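Local coordinates for ABC transporter sugar binding protein (Xanthomonas axonopodis pv. citri, PDB 3UOR) that probably binds maltose or related sugars outside the inner membrane and delivers them to an ABC transporter for uptake, at residues 225-230 / 389-394; 196-201 / 206-211; 45-50 / 334-339; 329-334 / 344-349; 73-78 / 94-99. One frame throughout, in Å; residues are numbered along the deposited sequence.

Interaction 1: 225-230 / 389-394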
# COMPACT_ATOMS: atom_id res chain seq x y z
N LYS A 225 12.86 4.16 -16.68
CA LYS A 225 11.94 3.34 -17.49
C LYS A 225 10.51 3.57 -16.96
O LYS A 225 9.57 3.79 -17.73
CB LYS A 225 12.33 1.86 -17.42
CG LYS A 225 11.72 0.95 -18.49
CD LYS A 225 11.95 -0.53 -18.13
CE LYS A 225 11.78 -1.50 -19.31
NZ LYS A 225 10.41 -1.59 -19.87
N ALA A 226 10.37 3.59 -15.64
CA ALA A 226 9.06 3.81 -15.01
C ALA A 226 8.51 5.21 -15.28
O ALA A 226 7.33 5.39 -15.64
CB ALA A 226 9.17 3.56 -13.47
N LEU A 227 9.36 6.21 -15.11
CA LEU A 227 9.00 7.58 -15.51
C LEU A 227 8.55 7.64 -16.97
O LEU A 227 7.54 8.25 -17.30
CB LEU A 227 10.17 8.57 -15.29
CG LEU A 227 9.84 10.03 -15.62
CD1 LEU A 227 8.63 10.48 -14.75
CD2 LEU A 227 11.06 10.93 -15.36
N GLY A 228 9.30 6.98 -17.84
CA GLY A 228 8.95 6.98 -19.25
C GLY A 228 7.56 6.41 -19.52
O GLY A 228 6.73 7.03 -20.22
N PHE A 229 7.30 5.22 -18.97
CA PHE A 229 6.03 4.51 -19.15
C PHE A 229 4.86 5.34 -18.58
O PHE A 229 3.83 5.52 -19.23
CB PHE A 229 6.10 3.14 -18.45
CG PHE A 229 4.87 2.30 -18.59
CD1 PHE A 229 4.45 1.86 -19.84
CD2 PHE A 229 4.15 1.90 -17.46
CE1 PHE A 229 3.31 1.06 -19.97
CE2 PHE A 229 3.03 1.10 -17.58
CZ PHE A 229 2.60 0.67 -18.84
N TYR A 230 5.04 5.86 -17.37
CA TYR A 230 4.03 6.68 -16.71
C TYR A 230 3.75 8.01 -17.46
O TYR A 230 2.60 8.35 -17.75
CB TYR A 230 4.50 6.95 -15.27
CG TYR A 230 3.65 7.89 -14.45
CD1 TYR A 230 2.53 7.42 -13.76
CD2 TYR A 230 4.00 9.24 -14.30
CE1 TYR A 230 1.77 8.27 -12.96
CE2 TYR A 230 3.23 10.10 -13.51
CZ TYR A 230 2.13 9.60 -12.84
OH TYR A 230 1.36 10.42 -12.04
N GLU A 389 4.83 15.34 -11.68
CA GLU A 389 3.74 16.18 -12.13
C GLU A 389 4.28 17.31 -13.01
O GLU A 389 3.62 17.76 -13.95
CB GLU A 389 2.98 16.74 -10.95
CG GLU A 389 1.83 17.64 -11.32
CD GLU A 389 1.09 18.14 -10.10
OE1 GLU A 389 1.73 18.22 -9.02
OE2 GLU A 389 -0.10 18.46 -10.21
N ARG A 390 5.50 17.74 -12.74
CA ARG A 390 6.12 18.79 -13.55
C ARG A 390 6.49 18.24 -14.92
O ARG A 390 6.34 18.92 -15.93
CB ARG A 390 7.37 19.33 -12.86
CG ARG A 390 7.60 20.80 -13.09
CD ARG A 390 8.24 21.40 -11.85
NE ARG A 390 9.48 20.70 -11.54
CZ ARG A 390 9.91 20.43 -10.31
NH1 ARG A 390 9.20 20.81 -9.25
NH2 ARG A 390 11.06 19.79 -10.14
N VAL A 391 7.00 17.02 -14.94
CA VAL A 391 7.28 16.33 -16.18
C VAL A 391 6.01 16.20 -17.01
O VAL A 391 6.00 16.53 -18.20
CB VAL A 391 7.87 14.95 -15.92
CG1 VAL A 391 7.77 14.06 -17.17
CG2 VAL A 391 9.30 15.08 -15.44
N VAL A 392 4.92 15.73 -16.38
CA VAL A 392 3.66 15.55 -17.10
C VAL A 392 3.03 16.87 -17.57
O VAL A 392 2.63 16.99 -18.72
CB VAL A 392 2.62 14.80 -16.27
CG1 VAL A 392 1.33 14.68 -17.05
CG2 VAL A 392 3.15 13.39 -15.87
N ARG A 393 2.93 17.84 -16.68
CA ARG A 393 2.24 19.07 -17.00
C ARG A 393 3.15 20.05 -17.73
O ARG A 393 2.77 20.59 -18.75
CB ARG A 393 1.67 19.73 -15.74
CG ARG A 393 0.61 18.89 -15.03
CD ARG A 393 -0.15 19.73 -13.99
NE ARG A 393 -1.59 19.49 -14.10
CZ ARG A 393 -2.34 19.05 -13.10
NH1 ARG A 393 -1.80 18.83 -11.92
NH2 ARG A 393 -3.64 18.85 -13.27
N GLY A 394 4.35 20.28 -17.22
CA GLY A 394 5.23 21.30 -17.76
C GLY A 394 6.14 20.80 -18.86
O GLY A 394 6.83 21.57 -19.49

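Interaction 2: 196-201 / 206-211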
# COMPACT_ATOMS: atom_id res chain seq x y z
N GLN A 196 0.89 5.40 -8.10
CA GLN A 196 0.95 4.83 -9.45
C GLN A 196 2.39 4.79 -9.99
O GLN A 196 2.86 3.73 -10.40
CB GLN A 196 0.05 5.62 -10.40
CG GLN A 196 -1.43 5.61 -10.01
CD GLN A 196 -1.77 6.69 -9.01
OE1 GLN A 196 -0.89 7.33 -8.46
NE2 GLN A 196 -3.06 6.89 -8.78
N GLN A 197 3.10 5.92 -9.96
CA GLN A 197 4.49 5.98 -10.42
C GLN A 197 5.29 5.02 -9.60
O GLN A 197 6.14 4.30 -10.11
CB GLN A 197 5.14 7.38 -10.20
CG GLN A 197 4.33 8.54 -10.72
CD GLN A 197 3.30 9.04 -9.71
OE1 GLN A 197 2.27 8.38 -9.46
NE2 GLN A 197 3.57 10.23 -9.13
N LEU A 198 5.06 5.07 -8.29
CA LEU A 198 5.81 4.19 -7.39
C LEU A 198 5.60 2.71 -7.75
O LEU A 198 6.56 1.94 -7.80
CB LEU A 198 5.44 4.47 -5.93
CG LEU A 198 6.08 3.51 -4.92
CD1 LEU A 198 7.59 3.61 -5.00
CD2 LEU A 198 5.61 3.86 -3.50
N SER A 199 4.35 2.32 -8.01
CA SER A 199 4.05 0.92 -8.37
C SER A 199 4.89 0.50 -9.56
O SER A 199 5.56 -0.52 -9.53
CB SER A 199 2.56 0.73 -8.71
OG SER A 199 1.76 1.03 -7.58
N PHE A 200 4.88 1.32 -10.62
CA PHE A 200 5.63 0.99 -11.84
C PHE A 200 7.13 0.98 -11.61
O PHE A 200 7.85 0.24 -12.28
CB PHE A 200 5.24 1.92 -13.00
CG PHE A 200 3.82 1.76 -13.43
CD1 PHE A 200 3.32 0.50 -13.76
CD2 PHE A 200 2.96 2.85 -13.47
CE1 PHE A 200 2.01 0.32 -14.15
CE2 PHE A 200 1.62 2.68 -13.86
CZ PHE A 200 1.15 1.41 -14.20
N ALA A 201 7.61 1.81 -10.68
CA ALA A 201 9.05 1.86 -10.37
C ALA A 201 9.47 0.63 -9.56
O ALA A 201 10.58 0.10 -9.75
CB ALA A 201 9.39 3.14 -9.61
N ASP A 206 16.15 -2.76 -10.31
CA ASP A 206 17.04 -1.99 -9.45
C ASP A 206 16.25 -1.28 -8.34
O ASP A 206 15.03 -1.25 -8.35
CB ASP A 206 18.00 -1.06 -10.24
CG ASP A 206 17.29 0.04 -11.00
OD1 ASP A 206 16.04 0.02 -11.04
OD2 ASP A 206 17.98 0.94 -11.55
N ARG A 207 16.99 -0.77 -7.37
CA ARG A 207 16.44 -0.17 -6.17
C ARG A 207 16.34 1.36 -6.38
O ARG A 207 17.16 1.93 -7.10
CB ARG A 207 17.39 -0.51 -5.04
CG ARG A 207 16.90 -0.32 -3.63
CD ARG A 207 18.02 -0.69 -2.65
NE ARG A 207 17.63 -0.45 -1.27
CZ ARG A 207 16.60 -1.05 -0.69
NH1 ARG A 207 15.89 -1.94 -1.36
NH2 ARG A 207 16.30 -0.78 0.58
N LEU A 208 15.35 2.00 -5.78
CA LEU A 208 15.16 3.45 -5.90
C LEU A 208 16.19 4.28 -5.12
O LEU A 208 16.32 5.48 -5.36
CB LEU A 208 13.74 3.83 -5.50
CG LEU A 208 12.71 3.49 -6.57
CD1 LEU A 208 11.31 3.78 -6.08
CD2 LEU A 208 12.99 4.27 -7.85
N LEU A 209 16.90 3.66 -4.18
CA LEU A 209 18.02 4.32 -3.50
C LEU A 209 19.26 3.48 -3.73
O LEU A 209 19.16 2.33 -4.15
CB LEU A 209 17.76 4.44 -1.99
CG LEU A 209 16.50 5.20 -1.58
CD1 LEU A 209 16.42 5.26 -0.05
CD2 LEU A 209 16.54 6.62 -2.18
N ARG A 210 20.43 4.03 -3.44
CA ARG A 210 21.66 3.28 -3.66
C ARG A 210 22.67 3.56 -2.57
O ARG A 210 22.51 4.50 -1.78
CB ARG A 210 22.29 3.63 -5.01
CG ARG A 210 22.65 5.13 -5.13
CD ARG A 210 23.12 5.50 -6.52
NE ARG A 210 23.35 6.93 -6.62
CZ ARG A 210 24.46 7.53 -6.21
NH1 ARG A 210 25.44 6.80 -5.68
NH2 ARG A 210 24.59 8.85 -6.31
N ASP A 211 23.71 2.74 -2.54
CA ASP A 211 24.85 2.92 -1.66
C ASP A 211 24.43 3.06 -0.20
O ASP A 211 24.54 4.13 0.40
CB ASP A 211 25.70 4.12 -2.12
CG ASP A 211 26.97 4.27 -1.31
OD1 ASP A 211 27.48 5.40 -1.18
OD2 ASP A 211 27.47 3.25 -0.79
O HOH W 1 12.47 -0.24 -7.53

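Interaction 3: 45-50 / 334-339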
# COMPACT_ATOMS: atom_id res chain seq x y z
N ALA A 45 -12.47 -2.72 16.95
CA ALA A 45 -13.12 -2.69 18.26
C ALA A 45 -14.24 -3.74 18.33
O ALA A 45 -14.47 -4.33 19.39
CB ALA A 45 -13.65 -1.30 18.59
N GLU A 46 -14.93 -3.98 17.22
CA GLU A 46 -15.97 -5.01 17.20
C GLU A 46 -15.32 -6.36 17.41
O GLU A 46 -15.82 -7.21 18.16
CB GLU A 46 -16.70 -5.04 15.87
CG GLU A 46 -17.45 -3.80 15.53
CD GLU A 46 -18.09 -3.91 14.17
OE1 GLU A 46 -17.99 -2.93 13.40
OE2 GLU A 46 -18.67 -4.98 13.86
N LEU A 47 -14.21 -6.56 16.70
CA LEU A 47 -13.50 -7.82 16.73
C LEU A 47 -12.97 -8.12 18.12
O LEU A 47 -12.98 -9.27 18.54
CB LEU A 47 -12.35 -7.82 15.71
CG LEU A 47 -12.73 -8.05 14.24
CD1 LEU A 47 -13.91 -7.23 13.84
CD2 LEU A 47 -11.54 -7.73 13.36
N VAL A 48 -12.49 -7.11 18.84
CA VAL A 48 -11.90 -7.39 20.15
C VAL A 48 -12.97 -7.86 21.12
O VAL A 48 -12.68 -8.60 22.07
CB VAL A 48 -11.09 -6.20 20.75
CG1 VAL A 48 -10.17 -5.62 19.72
CG2 VAL A 48 -12.01 -5.12 21.29
N ALA A 49 -14.21 -7.45 20.87
CA ALA A 49 -15.33 -7.92 21.68
C ALA A 49 -15.31 -9.44 21.76
O ALA A 49 -15.40 -10.01 22.85
CB ALA A 49 -16.66 -7.42 21.12
N ASP A 50 -15.16 -10.10 20.61
CA ASP A 50 -15.09 -11.56 20.60
C ASP A 50 -13.78 -12.09 21.18
O ASP A 50 -13.73 -13.23 21.64
CB ASP A 50 -15.30 -12.09 19.18
CG ASP A 50 -15.03 -13.58 19.07
OD1 ASP A 50 -13.91 -13.95 18.69
OD2 ASP A 50 -15.94 -14.37 19.35
N HIS A 334 -11.79 -8.38 6.61
CA HIS A 334 -11.94 -8.09 5.18
C HIS A 334 -13.42 -7.90 4.82
O HIS A 334 -13.78 -6.99 4.06
CB HIS A 334 -11.35 -9.21 4.34
CG HIS A 334 -11.55 -9.03 2.87
ND1 HIS A 334 -12.60 -9.60 2.18
CD2 HIS A 334 -10.83 -8.33 1.95
CE1 HIS A 334 -12.52 -9.28 0.90
NE2 HIS A 334 -11.45 -8.51 0.73
N ALA A 335 -14.26 -8.76 5.36
CA ALA A 335 -15.69 -8.74 5.05
C ALA A 335 -16.29 -7.40 5.41
O ALA A 335 -17.11 -6.86 4.67
CB ALA A 335 -16.42 -9.85 5.78
N ILE A 336 -15.87 -6.85 6.55
CA ILE A 336 -16.49 -5.63 7.05
C ILE A 336 -15.94 -4.38 6.38
O ILE A 336 -16.70 -3.53 5.95
CB ILE A 336 -16.37 -5.52 8.57
CG1 ILE A 336 -17.01 -6.73 9.23
CG2 ILE A 336 -17.02 -4.24 9.06
CD1 ILE A 336 -16.66 -6.89 10.69
N ILE A 337 -14.61 -4.29 6.28
CA ILE A 337 -13.98 -3.05 5.84
C ILE A 337 -13.18 -3.16 4.53
O ILE A 337 -12.77 -2.15 3.96
CB ILE A 337 -13.13 -2.45 6.99
CG1 ILE A 337 -12.74 -1.01 6.69
CG2 ILE A 337 -11.90 -3.27 7.23
CD1 ILE A 337 -11.98 -0.35 7.84
N GLY A 338 -12.97 -4.37 4.03
CA GLY A 338 -12.32 -4.53 2.73
C GLY A 338 -10.80 -4.63 2.76
O GLY A 338 -10.18 -4.79 1.72
N ASP A 339 -10.20 -4.54 3.95
CA ASP A 339 -8.74 -4.59 4.09
C ASP A 339 -8.21 -5.97 3.76
O ASP A 339 -8.77 -6.98 4.17
CB ASP A 339 -8.30 -4.16 5.48
CG ASP A 339 -8.52 -2.67 5.72
OD1 ASP A 339 -8.69 -1.95 4.73
OD2 ASP A 339 -8.53 -2.22 6.88

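Interaction 4: 329-334 / 344-349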
# COMPACT_ATOMS: atom_id res chain seq x y z
N VAL A 329 -10.44 -14.49 11.74
CA VAL A 329 -10.59 -13.12 12.20
C VAL A 329 -10.27 -12.15 11.05
O VAL A 329 -10.95 -11.15 10.85
CB VAL A 329 -9.72 -12.87 13.41
CG1 VAL A 329 -9.81 -11.42 13.83
CG2 VAL A 329 -10.18 -13.78 14.53
N GLN A 330 -9.25 -12.49 10.27
CA GLN A 330 -8.82 -11.65 9.16
C GLN A 330 -9.89 -11.61 8.05
O GLN A 330 -10.15 -10.56 7.46
CB GLN A 330 -7.48 -12.13 8.61
CG GLN A 330 -6.32 -12.08 9.62
CD GLN A 330 -4.95 -12.22 8.94
OE1 GLN A 330 -4.83 -12.84 7.88
NE2 GLN A 330 -3.94 -11.63 9.53
N ALA A 331 -10.49 -12.77 7.76
CA ALA A 331 -11.61 -12.86 6.82
C ALA A 331 -12.75 -11.94 7.26
O ALA A 331 -13.38 -11.27 6.44
CB ALA A 331 -12.11 -14.31 6.72
N ARG A 332 -13.02 -11.92 8.55
CA ARG A 332 -14.11 -11.11 9.09
C ARG A 332 -13.78 -9.64 8.87
O ARG A 332 -14.63 -8.84 8.45
CB ARG A 332 -14.24 -11.41 10.59
CG ARG A 332 -15.63 -11.37 11.17
CD ARG A 332 -15.61 -11.88 12.62
NE ARG A 332 -15.74 -13.34 12.72
CZ ARG A 332 -15.03 -14.13 13.53
NH1 ARG A 332 -14.09 -13.63 14.34
NH2 ARG A 332 -15.26 -15.44 13.52
N PHE A 333 -12.53 -9.29 9.15
CA PHE A 333 -12.04 -7.94 8.97
C PHE A 333 -12.18 -7.50 7.53
O PHE A 333 -12.64 -6.39 7.25
CB PHE A 333 -10.57 -7.88 9.38
CG PHE A 333 -10.03 -6.49 9.61
CD1 PHE A 333 -10.58 -5.68 10.59
CD2 PHE A 333 -8.95 -6.03 8.89
CE1 PHE A 333 -10.07 -4.41 10.82
CE2 PHE A 333 -8.44 -4.77 9.10
CZ PHE A 333 -9.00 -3.95 10.08
N HIS A 334 -11.79 -8.38 6.61
CA HIS A 334 -11.94 -8.09 5.18
C HIS A 334 -13.42 -7.90 4.82
O HIS A 334 -13.78 -6.99 4.06
CB HIS A 334 -11.35 -9.21 4.34
CG HIS A 334 -11.55 -9.03 2.87
ND1 HIS A 334 -12.60 -9.60 2.18
CD2 HIS A 334 -10.83 -8.33 1.95
CE1 HIS A 334 -12.52 -9.28 0.90
NE2 HIS A 334 -11.45 -8.51 0.73
N ARG A 344 -1.60 -16.22 3.13
CA ARG A 344 -2.23 -17.07 2.13
C ARG A 344 -3.39 -17.85 2.67
O ARG A 344 -4.37 -18.09 1.97
CB ARG A 344 -1.23 -18.06 1.55
CG ARG A 344 -0.12 -17.39 0.88
CD ARG A 344 0.53 -18.27 -0.12
NE ARG A 344 1.70 -17.57 -0.63
CZ ARG A 344 2.84 -17.49 0.04
NH1 ARG A 344 2.95 -18.10 1.22
NH2 ARG A 344 3.86 -16.82 -0.47
N SER A 345 -3.30 -18.27 3.92
CA SER A 345 -4.35 -19.16 4.41
C SER A 345 -5.67 -18.42 4.59
O SER A 345 -6.74 -19.01 4.44
CB SER A 345 -3.91 -19.96 5.64
OG SER A 345 -3.70 -19.14 6.76
N THR A 346 -5.62 -17.13 4.87
CA THR A 346 -6.87 -16.38 4.94
C THR A 346 -7.49 -16.31 3.56
O THR A 346 -8.70 -16.34 3.42
CB THR A 346 -6.67 -14.97 5.45
OG1 THR A 346 -5.95 -15.02 6.68
CG2 THR A 346 -8.01 -14.30 5.70
N TRP A 347 -6.63 -16.23 2.54
CA TRP A 347 -7.08 -16.14 1.16
C TRP A 347 -7.69 -17.44 0.67
O TRP A 347 -8.41 -17.44 -0.33
CB TRP A 347 -5.94 -15.69 0.24
CG TRP A 347 -5.77 -14.17 0.27
CD1 TRP A 347 -4.98 -13.45 1.11
CD2 TRP A 347 -6.48 -13.21 -0.53
NE1 TRP A 347 -5.12 -12.11 0.87
CE2 TRP A 347 -6.05 -11.93 -0.13
CE3 TRP A 347 -7.43 -13.31 -1.55
CZ2 TRP A 347 -6.52 -10.76 -0.72
CZ3 TRP A 347 -7.90 -12.15 -2.14
CH2 TRP A 347 -7.44 -10.89 -1.72
N LYS A 348 -7.42 -18.54 1.37
CA LYS A 348 -7.98 -19.84 0.97
C LYS A 348 -9.39 -20.05 1.52
O LYS A 348 -10.12 -20.91 1.04
CB LYS A 348 -7.07 -21.00 1.39
CG LYS A 348 -5.73 -21.05 0.64
CD LYS A 348 -4.79 -22.05 1.28
CE LYS A 348 -3.32 -21.64 1.08
NZ LYS A 348 -2.51 -21.81 2.34
N LEU A 349 -9.77 -19.27 2.53
CA LEU A 349 -11.13 -19.35 3.08
C LEU A 349 -12.16 -19.00 2.02
O LEU A 349 -11.97 -18.06 1.23
CB LEU A 349 -11.27 -18.45 4.31
CG LEU A 349 -10.38 -18.87 5.49
CD1 LEU A 349 -10.45 -17.86 6.60
CD2 LEU A 349 -10.82 -20.27 6.01

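Interaction 5: 73-78 / 94-99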
# COMPACT_ATOMS: atom_id res chain seq x y z
N LYS A 73 1.01 12.17 18.03
CA LYS A 73 0.57 11.65 19.32
C LYS A 73 1.55 10.58 19.82
O LYS A 73 1.79 10.45 21.02
CB LYS A 73 -0.86 11.10 19.24
CG LYS A 73 -1.36 10.52 20.55
CD LYS A 73 -2.87 10.49 20.64
CE LYS A 73 -3.32 10.37 22.09
NZ LYS A 73 -4.80 10.50 22.27
N LEU A 74 2.15 9.84 18.88
CA LEU A 74 3.05 8.74 19.21
C LEU A 74 4.42 9.23 19.64
O LEU A 74 4.91 8.86 20.70
CB LEU A 74 3.17 7.77 18.04
CG LEU A 74 2.05 6.74 17.94
CD1 LEU A 74 2.10 6.03 16.59
CD2 LEU A 74 2.10 5.73 19.09
N LEU A 75 5.05 10.06 18.81
CA LEU A 75 6.30 10.70 19.19
C LEU A 75 6.12 11.39 20.54
O LEU A 75 6.98 11.32 21.41
CB LEU A 75 6.73 11.73 18.13
CG LEU A 75 7.17 11.15 16.79
CD1 LEU A 75 7.67 12.27 15.89
CD2 LEU A 75 8.24 10.10 17.00
N THR A 76 4.97 12.05 20.70
CA THR A 76 4.64 12.73 21.94
C THR A 76 4.48 11.76 23.12
O THR A 76 5.11 11.94 24.16
CB THR A 76 3.35 13.56 21.79
OG1 THR A 76 3.63 14.75 21.03
CG2 THR A 76 2.78 13.94 23.15
N ALA A 77 3.65 10.74 22.94
CA ALA A 77 3.46 9.74 23.98
C ALA A 77 4.78 9.06 24.32
O ALA A 77 5.03 8.70 25.47
CB ALA A 77 2.43 8.71 23.56
N PHE A 78 5.63 8.89 23.32
CA PHE A 78 6.95 8.32 23.55
C PHE A 78 7.68 9.14 24.61
O PHE A 78 7.88 8.67 25.72
CB PHE A 78 7.77 8.30 22.26
CG PHE A 78 9.18 7.81 22.44
CD1 PHE A 78 9.45 6.74 23.29
CD2 PHE A 78 10.23 8.40 21.76
CE1 PHE A 78 10.75 6.28 23.45
CE2 PHE A 78 11.53 7.93 21.91
CZ PHE A 78 11.79 6.88 22.76
N LEU A 94 7.49 2.02 10.44
CA LEU A 94 8.29 1.07 11.24
C LEU A 94 9.76 1.46 11.39
O LEU A 94 10.28 1.43 12.50
CB LEU A 94 8.21 -0.34 10.66
CG LEU A 94 7.47 -1.41 11.43
CD1 LEU A 94 6.09 -0.93 11.82
CD2 LEU A 94 7.38 -2.66 10.59
N PRO A 95 10.44 1.80 10.27
CA PRO A 95 11.87 2.06 10.38
C PRO A 95 12.16 3.17 11.38
O PRO A 95 13.13 3.09 12.12
CB PRO A 95 12.25 2.50 8.97
CG PRO A 95 11.30 1.78 8.10
CD PRO A 95 9.99 1.82 8.87
N GLU A 96 11.31 4.18 11.41
CA GLU A 96 11.49 5.27 12.36
C GLU A 96 11.33 4.80 13.80
O GLU A 96 12.20 5.05 14.64
CB GLU A 96 10.54 6.43 12.07
CG GLU A 96 10.71 7.57 13.07
CD GLU A 96 9.94 8.82 12.68
OE1 GLU A 96 9.28 8.80 11.62
OE2 GLU A 96 10.00 9.81 13.43
N PHE A 97 10.22 4.14 14.11
CA PHE A 97 10.01 3.70 15.49
C PHE A 97 10.99 2.60 15.90
O PHE A 97 11.34 2.48 17.08
CB PHE A 97 8.55 3.35 15.75
CG PHE A 97 7.66 4.56 15.75
CD1 PHE A 97 7.37 5.22 16.93
CD2 PHE A 97 7.16 5.07 14.56
CE1 PHE A 97 6.57 6.37 16.94
CE2 PHE A 97 6.36 6.22 14.56
CZ PHE A 97 6.07 6.87 15.74
N ALA A 98 11.47 1.83 14.93
CA ALA A 98 12.48 0.82 15.21
C ALA A 98 13.82 1.47 15.55
O ALA A 98 14.46 1.14 16.55
CB ALA A 98 12.64 -0.13 14.03
N LEU A 99 14.24 2.42 14.72
CA LEU A 99 15.52 3.09 14.94
C LEU A 99 15.47 4.05 16.14
O LEU A 99 16.50 4.44 16.68
CB LEU A 99 16.03 3.73 13.65
CG LEU A 99 16.11 2.68 12.53
CD1 LEU A 99 16.63 3.26 11.22
CD2 LEU A 99 16.95 1.47 12.93

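Interaction 1: 225-230 / 389-394
Tyr230 and Leu227 of helix 221-235 each meet one valine of helix 377-394, and the contact across the segments is wholly apolar. In the closer pair Tyr230 CE2 lies 4.0 Å from Val392 CG2. The two side chains cross at about a right angle, with the methyl oblique to the ring. Because CG of Tyr230 stands anti to the backbone N (chi1 175°), the ring leans across to the valine. The looser pair is Leu227 CD1 and Val391 CG1, 4.4 Å apart. Branched methyls and an aromatic ring suit this buried seam, where Leu227 CA and Val391 CA are 8.9 Å apart.

In the two-lobed fold expected of a periplasmic solute-binding protein, this probably joins two helices of the same lobe. Helix 398-412 completes the packing through His398, which touches both Leu227 and Val391. Among polar contacts, the carbonyl O of Val392 accepts a hydrogen bond from Gln235 NE2. Aromatic packing continues where the Tyr230 ring meets Tyr234 edge-to-face.

Interaction 2: 196-201 / 206-211
Leu198 and Leu208 reach each other by contrasting first torsions. In Leu198 chi1 is 174°, which sets CG opposite the backbone N and swings the isobutyl group off the helix towards the following segment. In Leu208 chi1 is -76°, with CG opposite the carbonyl carbon instead. The two chains then cross obliquely, and Leu208 CD1 comes to 3.9 Å from Leu198 CD1.

The same leucine also packs on Ala201, turning both methyls of its fork to one side of Ala201 CB, with Leu208 CD1 at 4.1 Å and CD2 at 4.2 Å. Alanine suits this place because its short side chain lets the leucine fork come up against the last turn of the helix, while leucine suits the other partner by offering two methyls to one buried wall. A water adds a polar link beside the apolar one, lying 2.9 Å from Ala201 O and also hydrogen-bonded to Asp206 O. It thus ties a carbonyl near the end of the helix to the segment that follows.

The chain leaves helix 195-202, continues past Asp206, bends at Leu208 and enters strand 209-210, which forms a small antiparallel pair with strand 215-216. Trp377 of helix 377-394 touches both Leu198 and Leu208, while helix 221-235 supplies Ala226 against Ala201 and Phe223 against Leu208.

Interaction 3: 45-50 / 334-339
Leu47 and Ile336 run past each other in opposite directions, each projecting from its helix towards the other, so that the meeting is between branch ends: Leu47 CD1 lies 4.2 Å from Ile336 CD1. In Ile336 chi1 is -58°, which places CG1 anti to the carbonyl carbon, and the chain continues outstretched so that CD1 is carried furthest from its own helix. That methyl also meets Glu46, whose OE2 is 4.2 Å away; this is a van der Waals touch beside a carboxylate. The long glutamate suits this exposed margin, where its charged end can remain in water, whereas the buried leucine suits the inner side. With CA atoms of Glu46 and Ile336 10.2 Å apart, the gap is bridged by the ends of the side chains.

Just beyond the contact the helix stops. Gly338 adopts phi 90°, an angle at which a side chain would collide with the preceding carbonyl, and its N bonds to His334 O at 2.7 Å.

The pair lies along the seam between helix 39-52 and helix 327-337. Val43 of helix 39-52 also touches Ile336, and Val329 and Phe333 of helix 327-337 touch Leu47.

Interaction 4: 329-334 / 344-349
Thr346, the residue most covered here, uses both of its branches against helix 327-337. Its OG1 donates a hydrogen bond to Gln330 OE1 at 2.7 Å. The bond reaches the amide oxygen at a C=O...donor angle of 138°, with the donor tilted 22° from the carbonyl plane. A chi1 of -53° sets OG1 anti to the carbonyl carbon and at the same time turns CG2 to the helix, where it packs 3.6 Å from Ala331 N and 3.7 Å from Gln330 CB. A threonine suits the spot by joining a hydroxyl to a methyl on one short stem.

Gln330 reaches over at about a right angle, its chain extended beyond CG; its other amide atom, NE2, makes a weak hydrogen bond to Leu324 O. Ala331, with only a methyl, permits the 6.2 Å approach of its CA to that of Thr346, and its CB also meets Leu349 CD1 at 3.9 Å.

The short, weakly bonded helix 344-348 thus lies against helix 327-337. Leu349 stands at the N-cap position of helix 350-353, whose Leu352 touches Thr346 and His334. Pro327, at the start of helix 327-337, borders Thr346 and Leu349.

Interaction 5: 73-78 / 94-99
Phe97 and Leu74 form the tight, buried half of this contact. The ring enters at about a right angle to the leucine chain, and Leu74 CB lies 3.8 Å from both Phe97 CZ and CE1, oblique to the ring. In Phe97 chi1 is -70°, with CG anti to the carbonyl carbon, which carries the far end of the ring across the gap. Leu75 adds its CD2 at 4.1 Å from Phe97 CZ, so the ring end touches two neighbouring leucines. A phenylalanine is apt because the segments of the two helices run almost parallel, 7° apart, yet their axes come no closer than 12.5 Å, a separation that a long aromatic side chain can bridge.

Helix 67-79 belongs to a beta-alpha-beta crossover from strand 58-64 to strand 86-90, which flank strand 30-36 in parallel, and helix 94-99 follows the second of these; such an alpha/beta arrangement is characteristic of the lobes of periplasmic binding proteins. Besides the ring, Leu74 also packs on Cys87 and Leu89 of strand 86-90 and on Trp35.

The other side is more exposed and less apolar. Leu75 and Glu96 are both partly exposed and cross at about a right angle, Leu75 CD2 lying 4.0 Å from Glu96 OE2. The other carboxylate oxygen, OE1, is hydrogen-bonded to His71 NE2, so the acid is held from helix 67-79 while its methylenes stay extended from helix 94-99.

From the N terminus, interaction 3 opens first, at 45-50, and closes a very long loop at 334-339, joining helix 39-52 to helix 327-337. Nested within it, interaction 5 closes a short loop between helices 67-79 and 94-99, and interaction 2 another, from helix 195-202 to 206-211. Interaction 1 opens at 225-230 inside that long loop but closes beyond it at 389-394, so the two cross. Interaction 4, joining helix 327-337 to the short helix 344-348, is nested in interaction 1 and crosses interaction 3, sharing His334 with it. Interactions 1 and 2 touch through helices 195-202 and 221-235, interactions 3 and 4 touch on the opposite side of the chain's centre, and interaction 5 touches none.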